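Local coordinates for conserved uncharacterized archaeal protein (Methanococcus maripaludis S2, PDB 2QZG), which is of unknown function and belongs to the UPF0147 family of archaeal proteins, folding as a small all-helical bundle that pairs with a second copy of itself, at residues 8-12 with 13-17; 22-25 with 26-29; 32-35 with 36-39; 60-63 with 64-68; 73-76 with 77-80. All blocks are in the same frame, centred on the assembly; numbering follows the deposited sequence.

Contact 1. Residues 8-12 with 13-17; sequences KKLSP and ADKLK
Lys15 lays its aliphatic chain against Leu10, with Lys15 CG 4.0 Å from Leu10 CB. Farther out, Lys15 CE comes to 3.4 Å from Leu10 O. CG stands anti to the carbonyl carbon (chi1 -61°), and the chain is extended from there on, which carries it past Leu10. An alanine in place of Lys15 would remove this chain and would probably leave Leu10 CB and its carbonyl without their cover on that side.

The same turn holds the N-terminal cap of the helix. Ser11 is the N-cap residue. Its OG accepts from Asp14 N at 3.1 Å, the usual bond to the third residue beyond the cap. The hydroxyl sits between the backbone N and the carbonyl carbon (chi1 63°), and this turns it toward the first turn of the helix. Asp14 CB packs on it, 3.4 Å from Ser11 OG. Ser11 O takes Lys15 N at 2.9 Å, with Asp14 N as a second, weak donor. Pro12 begins the helix, and its O receives Leu16 N at 3.0 Å in a nearly straight bond (173°).

The contact lies at the surface, at the start of helix 12-27. Leu10 and Lys15 both pack on Trp83 of the second subunit, which lies on helix 76-90 there.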
loop_
_atom_site.group_PDB
_atom_site.type_symbol
_atom_site.label_atom_id
_atom_site.label_comp_id
_atom_site.label_asym_id
_atom_site.label_seq_id
_atom_site.Cartn_x
_atom_site.Cartn_y
_atom_site.Cartn_z
ATOM N N LYS C 8 10.577 7.447 -12.517
ATOM C CA LYS C 8 10.703 8.280 -11.330
ATOM C C LYS C 8 10.039 7.538 -10.166
ATOM O O LYS C 8 8.845 7.203 -10.215
ATOM C CB LYS C 8 10.065 9.634 -11.553
ATOM N N LYS C 9 10.824 7.246 -9.137
ATOM C CA LYS C 9 10.330 6.445 -8.015
ATOM C C LYS C 9 10.939 6.900 -6.702
ATOM O O LYS C 9 11.898 7.679 -6.683
ATOM C CB LYS C 9 10.601 4.948 -8.255
ATOM C CG LYS C 9 12.062 4.609 -8.519
ATOM C CD LYS C 9 12.207 3.210 -9.089
ATOM C CE LYS C 9 13.639 2.939 -9.524
ATOM N NZ LYS C 9 13.987 1.490 -9.516
ATOM N N LEU C 10 10.353 6.430 -5.609
ATOM C CA LEU C 10 10.920 6.628 -4.294
ATOM C C LEU C 10 12.179 5.771 -4.163
ATOM O O LEU C 10 12.270 4.678 -4.743
ATOM C CB LEU C 10 9.907 6.214 -3.232
ATOM C CG LEU C 10 8.481 6.745 -3.385
ATOM C CD1 LEU C 10 7.527 5.817 -2.658
ATOM C CD2 LEU C 10 8.360 8.176 -2.863
ATOM N N SER C 11 13.150 6.273 -3.411
ATOM C CA SER C 11 14.339 5.507 -3.109
ATOM C C SER C 11 13.977 4.400 -2.128
ATOM O O SER C 11 12.988 4.536 -1.378
ATOM C CB SER C 11 15.402 6.402 -2.477
ATOM O OG SER C 11 14.951 6.929 -1.242
ATOM N N PRO C 12 14.782 3.317 -2.111
ATOM C CA PRO C 12 14.624 2.226 -1.147
ATOM C C PRO C 12 14.599 2.769 0.271
ATOM O O PRO C 12 13.748 2.388 1.057
ATOM C CB PRO C 12 15.875 1.371 -1.376
ATOM C CG PRO C 12 16.249 1.648 -2.796
ATOM C CD PRO C 12 15.909 3.081 -3.035
ATOM N N ALA C 13 15.515 3.674 0.581
ATOM C CA ALA C 13 15.509 4.378 1.865
ATOM C C ALA C 13 14.125 4.954 2.185
ATOM O O ALA C 13 13.621 4.800 3.312
ATOM C CB ALA C 13 16.556 5.493 1.849
ATOM N N ASP C 14 13.520 5.626 1.203
ATOM C CA ASP C 14 12.254 6.317 1.422
ATOM C C ASP C 14 11.100 5.317 1.585
ATOM O O ASP C 14 10.195 5.542 2.389
ATOM C CB ASP C 14 11.961 7.318 0.296
ATOM C CG ASP C 14 12.632 8.684 0.515
ATOM O OD1 ASP C 14 12.982 9.041 1.675
ATOM O OD2 ASP C 14 12.768 9.419 -0.488
ATOM N N LYS C 15 11.154 4.209 0.851
ATOM C CA LYS C 15 10.152 3.151 0.982
ATOM C C LYS C 15 10.192 2.557 2.386
ATOM O O LYS C 15 9.154 2.463 3.066
ATOM C CB LYS C 15 10.357 2.081 -0.095
ATOM C CG LYS C 15 10.211 2.620 -1.495
ATOM C CD LYS C 15 10.385 1.544 -2.549
ATOM C CE LYS C 15 10.232 2.143 -3.935
ATOM N NZ LYS C 15 10.083 1.115 -5.010
ATOM N N LEU C 16 11.398 2.231 2.846
ATOM C CA LEU C 16 11.600 1.686 4.189
ATOM C C LEU C 16 11.122 2.612 5.285
ATOM O O LEU C 16 10.470 2.163 6.215
ATOM C CB LEU C 16 13.062 1.293 4.415
ATOM C CG LEU C 16 13.487 0.061 3.604
ATOM C CD1 LEU C 16 14.877 -0.397 3.996
ATOM C CD2 LEU C 16 12.472 -1.089 3.698
ATOM N N LYS C 17 11.441 3.892 5.151
ATOM C CA LYS C 17 10.989 4.947 6.058
ATOM C C LYS C 17 9.465 4.984 6.135
ATOM O O LYS C 17 8.877 5.015 7.215
ATOM C CB LYS C 17 11.519 6.301 5.564
ATOM C CG LYS C 17 11.415 7.433 6.571
ATOM C CD LYS C 17 11.232 8.801 5.894
ATOM C CE LYS C 17 12.551 9.514 5.643
ATOM N NZ LYS C 17 12.883 10.516 6.711
#

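Contact 2. Residues 22-25 with 26-29; sequences MLEE and IVED
Glu24 and Ile26 carry this contact in the last turns of helix 12-27, one of the four helices of the bundle. Glu24 reaches forward along the helix surface to meet Val27 and Glu28. Its CG is anti to the backbone N (chi1 -166°), and the chain then bends at chi2 (51°), bringing the carboxylate beside Val27 CG1 and the end of Glu28. Val27 CG1 lies 3.6 Å from Glu24 OE2. The other carboxylate oxygen, Glu24 OE1, forms a salt bridge with Lys44 on helix 34-46. A glutamine in place of Glu24 would probably weaken this tie and leave Lys44 without its charged mate.

Ile26 is buried. It packs on Gln81, Ile82 and Ile85 of helix 76-90 and on Ala40 of helix 34-46. Within its own helix, Ile26 CB rests 3.6 Å from Leu23 O. Val27 CG2 lies even nearer to this carbonyl, at 3.3 Å from Leu23 O. Leu23 O also accepts from Val27 N at 3.1 Å, in its carbonyl plane. One residue on, Glu28 N bonds to Glu24 O at 3.0 Å.

The helix runs out after Val27. Asp29 turns to Thr31, bonding through OD1. The carboxylates of Glu24 and Glu28 meet with planes 57° apart. So close an approach of two acids would probably be eased by a shared proton: Glu24 OE2 and Glu28 OE2 are 2.8 Å from each other.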
loop_
_atom_site.group_PDB
_atom_site.type_symbol
_atom_site.label_atom_id
_atom_site.label_comp_id
_atom_site.label_asym_id
_atom_site.label_seq_id
_atom_site.Cartn_x
_atom_site.Cartn_y
_atom_site.Cartn_z
HETATM N N MSE C 22 4.354 3.581 8.884
HETATM C CA MSE C 22 3.034 2.954 8.879
HETATM C C MSE C 22 2.920 1.892 9.965
HETATM O O MSE C 22 1.902 1.805 10.648
HETATM C CB MSE C 22 2.706 2.370 7.511
HETATM C CG MSE C 22 2.165 3.365 6.544
HETATM SE SE MSE C 22 2.022 2.490 4.792
HETATM C CE MSE C 22 3.876 2.565 4.332
ATOM N N LEU C 23 3.981 1.103 10.132
ATOM C CA LEU C 23 4.058 0.131 11.220
ATOM C C LEU C 23 3.981 0.792 12.596
ATOM O O LEU C 23 3.299 0.298 13.494
ATOM C CB LEU C 23 5.323 -0.725 11.084
ATOM C CG LEU C 23 5.265 -1.835 10.025
ATOM C CD1 LEU C 23 6.661 -2.396 9.752
ATOM C CD2 LEU C 23 4.320 -2.933 10.462
ATOM N N GLU C 24 4.671 1.911 12.763
ATOM C CA GLU C 24 4.655 2.639 14.042
ATOM C C GLU C 24 3.264 3.141 14.410
ATOM O O GLU C 24 2.931 3.244 15.596
ATOM C CB GLU C 24 5.677 3.777 14.035
ATOM C CG GLU C 24 5.995 4.400 15.414
ATOM C CD GLU C 24 6.368 3.378 16.497
ATOM O OE1 GLU C 24 7.125 2.416 16.203
ATOM O OE2 GLU C 24 5.898 3.533 17.648
ATOM N N GLU C 25 2.458 3.433 13.393
ATOM C CA GLU C 25 1.077 3.873 13.570
ATOM C C GLU C 25 0.252 2.814 14.317
ATOM O O GLU C 25 -0.436 3.126 15.291
ATOM C CB GLU C 25 0.453 4.220 12.210
ATOM C CG GLU C 25 -0.849 5.033 12.274
ATOM C CD GLU C 25 -1.298 5.541 10.899
ATOM O OE1 GLU C 25 -0.692 5.145 9.880
ATOM O OE2 GLU C 25 -2.256 6.343 10.836
ATOM N N ILE C 26 0.343 1.564 13.869
ATOM C CA ILE C 26 -0.303 0.425 14.542
ATOM C C ILE C 26 0.266 0.186 15.948
ATOM O O ILE C 26 -0.478 -0.143 16.882
ATOM C CB ILE C 26 -0.091 -0.865 13.746
ATOM C CG1 ILE C 26 -0.679 -0.734 12.315
ATOM C CG2 ILE C 26 -0.639 -2.066 14.517
ATOM C CD1 ILE C 26 -0.347 -1.922 11.406
ATOM N N VAL C 27 1.584 0.316 16.078
ATOM C CA VAL C 27 2.276 0.134 17.363
ATOM C C VAL C 27 1.708 1.083 18.414
ATOM O O VAL C 27 1.454 0.674 19.546
ATOM C CB VAL C 27 3.827 0.260 17.226
ATOM C CG1 VAL C 27 4.542 0.302 18.608
ATOM C CG2 VAL C 27 4.388 -0.900 16.408
ATOM N N GLU C 28 1.501 2.340 18.038
ATOM C CA GLU C 28 1.016 3.348 18.986
ATOM C C GLU C 28 -0.512 3.375 19.101
ATOM O O GLU C 28 -1.059 4.182 19.845
ATOM C CB GLU C 28 1.573 4.730 18.613
ATOM C CG GLU C 28 3.107 4.764 18.612
ATOM C CD GLU C 28 3.728 6.117 18.268
ATOM O OE1 GLU C 28 3.054 7.161 18.438
ATOM O OE2 GLU C 28 4.916 6.127 17.842
ATOM N N ASP C 29 -1.193 2.487 18.372
ATOM C CA ASP C 29 -2.652 2.489 18.280
ATOM C C ASP C 29 -3.266 1.683 19.425
ATOM O O ASP C 29 -3.178 0.461 19.457
ATOM C CB ASP C 29 -3.086 1.947 16.904
ATOM C CG ASP C 29 -4.583 2.004 16.680
ATOM O OD1 ASP C 29 -5.379 2.186 17.640
ATOM O OD2 ASP C 29 -4.975 1.841 15.511
#

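Contact 3. Residues 32-35 with 36-39; sequences VPRN and IRAA
Pro33 O grips two backbone donors at once. Arg37 N lies 3.1 Å from Pro33 O in a nearly straight bond (173°). Ile36 N reaches Pro33 O at 3.0 Å from above the carbonyl plane. Ala38 N to Arg34 O and Ala39 N to Asn35 O carry the ladder onward.

Arg37 runs back beside the preceding segment. Its CG lies 3.6 Å from Val32 CB, and its CD is 3.0 Å from Val32 O, which sits at the edge of the guanidinium. The chain bends at chi3 (64°). Arg37 NE then donates to Val27 O at the end of helix 12-27. The guanidinium of Arg34 crosses that of Arg37 with planes 53° apart. Arg37 NH1 lies over one face of the Arg34 group, toward its rim, 3.9 Å from Arg34 NH1. Both are positive, so this approach is probably unfavourable. The Asn35 amide lies alongside Ile36 and donates through ND2 to Asp71 OD2.

The apolar packing centres on Ile36. Its CG2 meets Val32 CG1 at 3.6 Å, with the two side chains crossing at about a right angle. Its other branch lies alongside the proline, with Ile36 CD1 3.7 Å from Pro33 CG. Ile68 and Met74 cover Ile36 from the rest of the bundle.

Pro33 is the N-cap: its carbonyl opens the i to i+4 bonds of helix 34-46, while Val32 and Pro33 pack on Ile36 of the first turn.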
loop_
_atom_site.group_PDB
_atom_site.type_symbol
_atom_site.label_atom_id
_atom_site.label_comp_id
_atom_site.label_asym_id
_atom_site.label_seq_id
_atom_site.Cartn_x
_atom_site.Cartn_y
_atom_site.Cartn_z
ATOM N N VAL C 32 -5.860 -1.484 19.430
ATOM C CA VAL C 32 -5.384 -2.745 18.871
ATOM C C VAL C 32 -4.897 -3.662 19.995
ATOM O O VAL C 32 -4.223 -3.194 20.922
ATOM C CB VAL C 32 -4.283 -2.512 17.771
ATOM C CG1 VAL C 32 -3.910 -3.811 17.077
ATOM C CG2 VAL C 32 -4.798 -1.542 16.727
ATOM N N PRO C 33 -5.287 -4.958 19.958
ATOM C CA PRO C 33 -4.726 -5.918 20.913
ATOM C C PRO C 33 -3.197 -5.806 21.017
ATOM O O PRO C 33 -2.499 -5.616 20.010
ATOM C CB PRO C 33 -5.132 -7.267 20.323
ATOM C CG PRO C 33 -6.422 -6.985 19.625
ATOM C CD PRO C 33 -6.288 -5.586 19.072
ATOM N N ARG C 34 -2.693 -5.920 22.232
ATOM C CA ARG C 34 -1.276 -5.763 22.479
ATOM C C ARG C 34 -0.429 -6.743 21.669
ATOM O O ARG C 34 0.661 -6.392 21.250
ATOM C CB ARG C 34 -0.974 -5.826 23.990
ATOM C CG ARG C 34 -1.570 -4.643 24.724
ATOM C CD ARG C 34 -1.084 -4.494 26.114
ATOM N NE ARG C 34 0.141 -3.710 26.187
ATOM C CZ ARG C 34 0.189 -2.417 26.486
ATOM N NH1 ARG C 34 -0.925 -1.737 26.750
ATOM N NH2 ARG C 34 1.362 -1.810 26.508
ATOM N N ASN C 35 -0.927 -7.952 21.428
ATOM C CA ASN C 35 -0.171 -8.927 20.640
ATOM C C ASN C 35 0.013 -8.525 19.159
ATOM O O ASN C 35 1.006 -8.870 18.533
ATOM C CB ASN C 35 -0.777 -10.327 20.758
ATOM C CG ASN C 35 -2.104 -10.453 20.043
ATOM O OD1 ASN C 35 -3.031 -9.679 20.290
ATOM N ND2 ASN C 35 -2.202 -11.433 19.143
ATOM N N ILE C 36 -0.937 -7.771 18.626
ATOM C CA ILE C 36 -0.899 -7.351 17.227
ATOM C C ILE C 36 -0.009 -6.111 17.077
ATOM O O ILE C 36 0.745 -5.987 16.107
ATOM C CB ILE C 36 -2.317 -7.104 16.664
ATOM C CG1 ILE C 36 -3.090 -8.418 16.592
ATOM C CG2 ILE C 36 -2.252 -6.451 15.277
ATOM C CD1 ILE C 36 -4.611 -8.255 16.627
ATOM N N ARG C 37 -0.142 -5.191 18.016
ATOM C CA ARG C 37 0.790 -4.088 18.195
ATOM C C ARG C 37 2.254 -4.557 18.373
ATOM O O ARG C 37 3.177 -3.934 17.833
ATOM C CB ARG C 37 0.364 -3.259 19.409
ATOM C CG ARG C 37 -1.025 -2.615 19.298
ATOM C CD ARG C 37 -1.465 -1.990 20.647
ATOM N NE ARG C 37 -0.594 -0.886 21.031
ATOM C CZ ARG C 37 -0.647 -0.204 22.174
ATOM N NH1 ARG C 37 -1.540 -0.485 23.121
ATOM N NH2 ARG C 37 0.217 0.776 22.366
ATOM N N ALA C 38 2.469 -5.615 19.166
ATOM C CA ALA C 38 3.818 -6.191 19.325
ATOM C C ALA C 38 4.327 -6.810 18.017
ATOM O O ALA C 38 5.500 -6.640 17.667
ATOM C CB ALA C 38 3.864 -7.202 20.461
ATOM N N ALA C 39 3.438 -7.492 17.287
ATOM C CA ALA C 39 3.758 -8.046 15.967
ATOM C C ALA C 39 4.195 -6.976 14.961
ATOM O O ALA C 39 5.105 -7.208 14.154
ATOM C CB ALA C 39 2.585 -8.840 15.404
#

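Contact 4. Residues 60-63 with 64-68; sequences TAIQ and YLDDI
Successive turns of helix 54-68 meet here through side chains four residues apart. Thr60 and Tyr64 lie side by side and point the same way. Thr60 CG2 touches the ring at Tyr64 CE2, 3.9 Å away. Tyr64 CD2 also lies 3.2 Å from Thr60 O, which meets the ring obliquely. This follows from chi1 of -83°, which sets CG anti to the carbonyl carbon and turns the ring back along the helix. The same carbonyl, Thr60 O, accepts from Tyr64 N at 3.1 Å. Thr60 OG1 is satisfied by Val56 O, one turn earlier.

Tyr64 N to Thr60 O is one of the i to i+4 bonds of this alpha helix, in an all-helical bundle. Ala61 and Leu65 are buried and face helix 76-90, on Leu89 and Ile85. Tyr64 packs on Asn42 of helix 34-46.

Ile62 and Asp66 lie side by side, pointing the same way, with Ile62 also against Leu89 of helix 76-90. The methyl Ile62 CG2 sits 3.5 Å from Asp66 OD2. The backbone bond between the same residues is short, with Asp66 N 2.7 Å from Ile62 O.

Gln63 crosses Asp67 obliquely, with the amide and carboxylate planes 44° apart. Gln63 NE2 is 3.6 Å from Asp67 OD1. Asp67 OD1 also lies 3.0 Å from Gln63 O. Both are acceptors, so the closeness is not a bond. Asp67 N donates to Gln63 O.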
loop_
_atom_site.group_PDB
_atom_site.type_symbol
_atom_site.label_atom_id
_atom_site.label_comp_id
_atom_site.label_asym_id
_atom_site.label_seq_id
_atom_site.Cartn_x
_atom_site.Cartn_y
_atom_site.Cartn_z
ATOM N N THR C 60 10.827 -11.446 6.397
ATOM C CA THR C 60 10.721 -11.648 7.844
ATOM C C THR C 60 9.636 -10.726 8.417
ATOM O O THR C 60 8.827 -11.159 9.243
ATOM C CB THR C 60 12.055 -11.371 8.529
ATOM O OG1 THR C 60 13.069 -12.168 7.894
ATOM C CG2 THR C 60 12.001 -11.695 10.045
ATOM N N ALA C 61 9.634 -9.466 7.978
ATOM C CA ALA C 61 8.618 -8.507 8.401
ATOM C C ALA C 61 7.229 -8.933 7.914
ATOM O O ALA C 61 6.253 -8.864 8.667
ATOM C CB ALA C 61 8.961 -7.146 7.895
ATOM N N ILE C 62 7.149 -9.392 6.662
ATOM C CA ILE C 62 5.892 -9.886 6.114
ATOM C C ILE C 62 5.412 -11.057 6.944
ATOM O O ILE C 62 4.226 -11.144 7.246
ATOM C CB ILE C 62 6.010 -10.304 4.627
ATOM C CG1 ILE C 62 6.168 -9.067 3.739
ATOM C CG2 ILE C 62 4.810 -11.134 4.204
ATOM C CD1 ILE C 62 6.612 -9.394 2.298
ATOM N N GLN C 63 6.344 -11.940 7.307
ATOM C CA GLN C 63 6.028 -13.152 8.059
ATOM C C GLN C 63 5.385 -12.832 9.398
ATOM O O GLN C 63 4.372 -13.427 9.744
ATOM C CB GLN C 63 7.277 -14.008 8.273
ATOM C CG GLN C 63 6.989 -15.413 8.742
ATOM C CD GLN C 63 6.875 -16.400 7.596
ATOM O OE1 GLN C 63 7.888 -16.793 6.997
ATOM N NE2 GLN C 63 5.648 -16.836 7.300
ATOM N N TYR C 64 5.971 -11.898 10.146
ATOM C CA TYR C 64 5.370 -11.419 11.404
ATOM C C TYR C 64 3.919 -10.983 11.218
ATOM O O TYR C 64 3.059 -11.314 12.017
ATOM C CB TYR C 64 6.166 -10.252 12.005
ATOM C CG TYR C 64 7.368 -10.674 12.817
ATOM C CD1 TYR C 64 7.216 -11.379 14.020
ATOM C CD2 TYR C 64 8.662 -10.375 12.388
ATOM C CE1 TYR C 64 8.336 -11.775 14.779
ATOM C CE2 TYR C 64 9.788 -10.771 13.139
ATOM C CZ TYR C 64 9.614 -11.467 14.328
ATOM O OH TYR C 64 10.723 -11.854 15.064
ATOM N N LEU C 65 3.666 -10.247 10.144
ATOM C CA LEU C 65 2.345 -9.692 9.873
ATOM C C LEU C 65 1.375 -10.748 9.373
ATOM O O LEU C 65 0.204 -10.748 9.768
ATOM C CB LEU C 65 2.456 -8.526 8.879
ATOM C CG LEU C 65 3.190 -7.307 9.453
ATOM C CD1 LEU C 65 3.446 -6.278 8.356
ATOM C CD2 LEU C 65 2.434 -6.683 10.649
ATOM N N ASP C 66 1.859 -11.658 8.526
ATOM C CA ASP C 66 1.023 -12.770 8.023
ATOM C C ASP C 66 0.629 -13.725 9.140
ATOM O O ASP C 66 -0.484 -14.228 9.156
ATOM C CB ASP C 66 1.734 -13.558 6.923
ATOM C CG ASP C 66 1.666 -12.882 5.572
ATOM O OD1 ASP C 66 1.053 -11.796 5.439
ATOM O OD2 ASP C 66 2.233 -13.452 4.616
ATOM N N ASP C 67 1.552 -13.979 10.067
ATOM C CA ASP C 67 1.281 -14.845 11.216
ATOM C C ASP C 67 0.198 -14.263 12.121
ATOM O O ASP C 67 -0.600 -14.999 12.694
ATOM C CB ASP C 67 2.557 -15.077 12.046
ATOM C CG ASP C 67 3.577 -15.976 11.343
ATOM O OD1 ASP C 67 3.439 -16.255 10.114
ATOM O OD2 ASP C 67 4.535 -16.390 12.041
ATOM N N ILE C 68 0.189 -12.943 12.263
ATOM C CA ILE C 68 -0.748 -12.269 13.165
ATOM C C ILE C 68 -2.086 -11.977 12.476
ATOM O O ILE C 68 -3.064 -11.618 13.126
ATOM C CB ILE C 68 -0.118 -10.982 13.786
ATOM C CG1 ILE C 68 -0.677 -10.721 15.185
ATOM C CG2 ILE C 68 -0.265 -9.766 12.861
ATOM C CD1 ILE C 68 -0.010 -11.535 16.287
#

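Contact 5. Residues 73-76 with 77-80; sequences NMPI and HTRT
Two backbone hydrogen bonds set the first turn of helix 76-90. Arg79 N donates to Pro75 O at 3.0 Å, in the plane of that carbonyl. Thr80 N donates to Ile76 O at 3.2 Å, nearly in line with the C=O bond.

The packing starts from Pro75. Its CB lies 3.5 Å from His77 ND1 and approaches the ring obliquely. The imidazole takes the place between the backbone N and the carbonyl carbon (chi1 78°), which folds it back toward the proline. Pro75 CG also meets Thr78 OG1 at 3.6 Å. This hydroxyl oxygen lies above one face of the His77 ring, toward its rim. Selenomethionine Met74 is buried against the helix. Its SE is 3.9 Å from Arg79 CA, and its CB is 3.9 Å from Arg79 NH2.

The polar ends bond outside the turn. His77 NE2 pairs with Asp29 OD2, and Arg79 NH1 pairs with Ser69 O. Arg79 also packs on Lys8 of the second subunit.

Met74 and Pro75 fold against the turn that follows, at one end of the helical bundle: this is the N-terminal turn of helix 76-90, with Pro75 as N-cap.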
loop_
_atom_site.group_PDB
_atom_site.type_symbol
_atom_site.label_atom_id
_atom_site.label_comp_id
_atom_site.label_asym_id
_atom_site.label_seq_id
_atom_site.Cartn_x
_atom_site.Cartn_y
_atom_site.Cartn_z
ATOM N N ASN C 73 -9.119 -11.546 16.646
ATOM C CA ASN C 73 -9.411 -10.284 17.335
ATOM C C ASN C 73 -8.973 -9.027 16.599
ATOM O O ASN C 73 -9.096 -7.910 17.104
ATOM C CB ASN C 73 -8.822 -10.288 18.747
ATOM C CG ASN C 73 -9.887 -10.472 19.817
ATOM O OD1 ASN C 73 -10.960 -11.023 19.558
ATOM N ND2 ASN C 73 -9.605 -9.986 21.018
HETATM N N MSE C 74 -8.470 -9.193 15.392
HETATM C CA MSE C 74 -7.956 -8.023 14.714
HETATM C C MSE C 74 -9.002 -7.073 14.143
HETATM O O MSE C 74 -9.928 -7.508 13.447
HETATM C CB MSE C 74 -6.970 -8.396 13.655
HETATM C CG MSE C 74 -6.041 -7.242 13.458
HETATM SE SE MSE C 74 -5.227 -7.507 11.860
HETATM C CE MSE C 74 -3.828 -8.731 12.437
ATOM N N PRO C 75 -8.847 -5.770 14.445
ATOM C CA PRO C 75 -9.797 -4.747 14.022
ATOM C C PRO C 75 -9.744 -4.542 12.522
ATOM O O PRO C 75 -8.683 -4.695 11.921
ATOM C CB PRO C 75 -9.304 -3.482 14.731
ATOM C CG PRO C 75 -8.328 -3.959 15.809
ATOM C CD PRO C 75 -7.739 -5.204 15.245
ATOM N N ILE C 76 -10.889 -4.202 11.934
ATOM C CA ILE C 76 -10.999 -3.974 10.487
ATOM C C ILE C 76 -9.959 -2.962 9.989
ATOM O O ILE C 76 -9.224 -3.252 9.032
ATOM C CB ILE C 76 -12.449 -3.577 10.057
ATOM C CG1 ILE C 76 -13.412 -4.727 10.363
ATOM C CG2 ILE C 76 -12.482 -3.195 8.569
ATOM C CD1 ILE C 76 -14.891 -4.505 9.956
ATOM N N HIS C 77 -9.868 -1.809 10.668
ATOM C CA HIS C 77 -8.965 -0.734 10.263
ATOM C C HIS C 77 -7.509 -1.188 10.234
ATOM O O HIS C 77 -6.764 -0.878 9.306
ATOM C CB HIS C 77 -9.165 0.537 11.117
ATOM C CG HIS C 77 -8.549 0.484 12.485
ATOM N ND1 HIS C 77 -9.112 -0.213 13.530
ATOM C CD2 HIS C 77 -7.436 1.078 12.992
ATOM C CE1 HIS C 77 -8.365 -0.068 14.613
ATOM N NE2 HIS C 77 -7.349 0.720 14.318
ATOM N N THR C 78 -7.112 -1.941 11.249
ATOM C CA THR C 78 -5.782 -2.495 11.292
ATOM C C THR C 78 -5.537 -3.473 10.141
ATOM O O THR C 78 -4.480 -3.452 9.530
ATOM C CB THR C 78 -5.531 -3.164 12.634
ATOM O OG1 THR C 78 -5.989 -2.287 13.669
ATOM C CG2 THR C 78 -4.029 -3.425 12.834
ATOM N N ARG C 79 -6.517 -4.324 9.848
ATOM C CA ARG C 79 -6.360 -5.305 8.788
ATOM C C ARG C 79 -6.003 -4.612 7.460
ATOM O O ARG C 79 -5.134 -5.090 6.720
ATOM C CB ARG C 79 -7.627 -6.146 8.665
ATOM C CG ARG C 79 -7.481 -7.349 7.757
ATOM C CD ARG C 79 -8.768 -8.166 7.707
ATOM N NE ARG C 79 -9.109 -8.749 9.006
ATOM C CZ ARG C 79 -8.463 -9.773 9.565
ATOM N NH1 ARG C 79 -7.426 -10.333 8.940
ATOM N NH2 ARG C 79 -8.853 -10.239 10.751
ATOM N N THR C 80 -6.671 -3.485 7.187
ATOM C CA THR C 80 -6.430 -2.658 5.993
ATOM C C THR C 80 -5.045 -2.030 5.996
ATOM O O THR C 80 -4.363 -2.010 4.959
ATOM C CB THR C 80 -7.537 -1.564 5.802
ATOM O OG1 THR C 80 -8.752 -2.197 5.396
ATOM C CG2 THR C 80 -7.158 -0.543 4.696
#

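Overall arrangement
Contacts 2, 3 and 5 gather at one end of the bundle, with centres 10 to 12 Å apart. Val27 O and Arg37 NE, 3.0 Å apart, join contacts 2 and 3. Asp29 OD2 and His77 NE2, at 2.9 Å, join contacts 2 and 5. Contacts 3 and 5 meet through Ile36 CD1 and Met74 CG at 3.6 Å. Contact 4 packs on contact 3, with Ile68 CG1 3.6 Å from Ile36 CG1. Contact 1 stands apart: its centre is about 27 Å from that of contact 3, on the opposite side of the chain's centre. Contacts 1 and 5 both touch the second subunit. No active site is known.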